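Side-chain contact in microcompartments protein (Halothece sp. PCC 7418, PDB 5VGU), which probably serves as a hexamer-forming shell protein, CcmK4, of the beta-carboxysome, the bacterial microcompartment in which cyanobacteria fix carbon dioxide: residues L18-A23 / F43-R48. Numbering follows the deposited sequence.
Sequences LAAADA and FTIIIR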
loop_
_atom_site.group_PDB
_atom_site.type_symbol
_atom_site.label_atom_id
_atom_site.label_comp_id
_atom_site.label_asym_id
_atom_site.label_seq_id
_atom_site.Cartn_x
_atom_site.Cartn_y
_atom_site.Cartn_z
ATOM N N LEU A 18 4.582 19.083 3.645
ATOM C CA LEU A 18 3.866 20.151 4.336
ATOM C C LEU A 18 4.652 21.460 4.259
ATOM O O LEU A 18 4.103 22.515 3.910
ATOM C CB LEU A 18 3.617 19.739 5.792
ATOM C CG LEU A 18 3.074 20.772 6.780
ATOM C CD1 LEU A 18 1.748 21.331 6.298
ATOM C CD2 LEU A 18 2.888 20.178 8.187
ATOM N N ALA A 19 5.954 21.393 4.536
ATOM C CA ALA A 19 6.813 22.573 4.428
ATOM C C ALA A 19 6.821 23.139 3.013
ATOM O O ALA A 19 6.726 24.361 2.818
ATOM C CB ALA A 19 8.230 22.223 4.872
ATOM N N ALA A 20 6.975 22.270 2.003
ATOM C CA ALA A 20 7.033 22.743 0.625
ATOM C C ALA A 20 5.711 23.371 0.193
ATOM O O ALA A 20 5.701 24.414 -0.470
ATOM C CB ALA A 20 7.411 21.594 -0.326
ATOM N N ALA A 21 4.583 22.734 0.537
ATOM C CA ALA A 21 3.279 23.249 0.123
ATOM C C ALA A 21 3.039 24.641 0.680
ATOM O O ALA A 21 2.553 25.532 -0.026
ATOM C CB ALA A 21 2.163 22.307 0.590
ATOM N N ASP A 22 3.354 24.839 1.958
ATOM C CA ASP A 22 3.133 26.139 2.579
ATOM C C ASP A 22 4.003 27.213 1.928
ATOM O O ASP A 22 3.533 28.321 1.652
ATOM C CB ASP A 22 3.398 26.043 4.074
ATOM C CG ASP A 22 2.927 27.258 4.825
ATOM O OD1 ASP A 22 1.700 27.521 4.869
ATOM O OD2 ASP A 22 3.815 27.958 5.344
ATOM N N ALA A 23 5.268 26.903 1.653
ATOM C CA ALA A 23 6.131 27.881 0.991
ATOM C C ALA A 23 5.625 28.215 -0.403
ATOM O O ALA A 23 5.650 29.379 -0.823
ATOM C CB ALA A 23 7.567 27.365 0.939
ATOM N N PHE A 43 5.443 11.439 -0.653
ATOM C CA PHE A 43 4.236 12.239 -0.783
ATOM C C PHE A 43 4.450 13.227 -1.923
ATOM O O PHE A 43 5.524 13.827 -2.037
ATOM C CB PHE A 43 3.909 12.984 0.502
ATOM C CG PHE A 43 3.532 12.076 1.652
ATOM C CD1 PHE A 43 4.499 11.479 2.424
ATOM C CD2 PHE A 43 2.208 11.818 1.923
ATOM C CE1 PHE A 43 4.160 10.636 3.461
ATOM C CE2 PHE A 43 1.855 10.986 2.987
ATOM C CZ PHE A 43 2.833 10.398 3.744
ATOM N N THR A 44 3.440 13.363 -2.773
ATOM C CA THR A 44 3.467 14.251 -3.928
ATOM C C THR A 44 2.469 15.378 -3.713
ATOM O O THR A 44 1.331 15.126 -3.316
ATOM C CB THR A 44 3.096 13.501 -5.229
ATOM O OG1 THR A 44 3.758 12.235 -5.289
ATOM C CG2 THR A 44 3.436 14.305 -6.455
ATOM N N ILE A 45 2.857 16.612 -4.027
ATOM C CA ILE A 45 1.900 17.710 -4.030
ATOM C C ILE A 45 1.861 18.310 -5.431
ATOM O O ILE A 45 2.839 18.246 -6.178
ATOM C CB ILE A 45 2.207 18.792 -2.977
ATOM C CG1 ILE A 45 3.694 19.209 -3.016
ATOM C CG2 ILE A 45 1.784 18.297 -1.583
ATOM C CD1 ILE A 45 4.017 20.378 -2.119
ATOM N N ILE A 46 0.717 18.912 -5.766
ATOM C CA ILE A 46 0.444 19.450 -7.096
ATOM C C ILE A 46 -0.086 20.868 -6.935
ATOM O O ILE A 46 -1.074 21.099 -6.225
ATOM C CB ILE A 46 -0.564 18.590 -7.881
ATOM C CG1 ILE A 46 -0.039 17.150 -8.042
ATOM C CG2 ILE A 46 -0.828 19.196 -9.243
ATOM C CD1 ILE A 46 -0.516 16.232 -6.971
ATOM N N ILE A 47 0.528 21.807 -7.638
ATOM C CA ILE A 47 0.055 23.181 -7.649
ATOM C C ILE A 47 -0.294 23.549 -9.086
ATOM O O ILE A 47 0.227 22.968 -10.036
ATOM C CB ILE A 47 1.071 24.201 -7.078
ATOM C CG1 ILE A 47 2.411 24.105 -7.814
ATOM C CG2 ILE A 47 1.267 23.996 -5.598
ATOM C CD1 ILE A 47 3.378 25.235 -7.495
ATOM N N ARG A 48 -1.187 24.529 -9.223
ATOM C CA ARG A 48 -1.551 25.104 -10.510
ATOM C C ARG A 48 -1.466 26.617 -10.436
ATOM O O ARG A 48 -1.723 27.226 -9.390
ATOM C CB ARG A 48 -2.965 24.724 -10.927
ATOM C CG ARG A 48 -3.212 23.206 -11.022
ATOM C CD ARG A 48 -2.403 22.533 -12.153
ATOM N NE ARG A 48 -2.777 23.034 -13.464
ATOM C CZ ARG A 48 -3.797 22.610 -14.200
ATOM N NH1 ARG A 48 -4.597 21.638 -13.784
ATOM N NH2 ARG A 48 -4.035 23.189 -15.370
#
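Ile45 reaches from its strand to helix 14-27 with a single methyl, CD1, which settles between Ala20 and Ala21. The side-chain contacts are all methyl on methyl, and no hydrogen bond passes between residues 18-23 and 43-48. CD1 lies 3.8 Å from CB of Ala21 and 4.0 Å from CB of Ala20. It also rests on the helix backbone, 3.6 Å from N of Ala21. CG1 is flanked by both main-chain neighbours of CA (chi1 48°) and CD1 is extended away from CA (chi2 173°), which carries this methyl to the helix. The two alanines keep that helix surface low, and the backbones come close: CA of Ala21 is 7.1 Å from CA of Ile45. Val17 and Met24 of the same helix also touch Ile45, while Ala20 packs on Leu9 of strand 5-12 and on Val65 of helix 51-65. On another side of the helix, Ala19 packs on Val77, and Leu18 on Val86, both of a neighbouring subunit, so the helix serves both core and hexamer interface. All three touching residues are buried, in the helix-on-sheet core of the alpha/beta BMC domain, whose antiparallel sheet runs 30-39, 42-49, 5-12, 72-79, with strand 42-49 inside it.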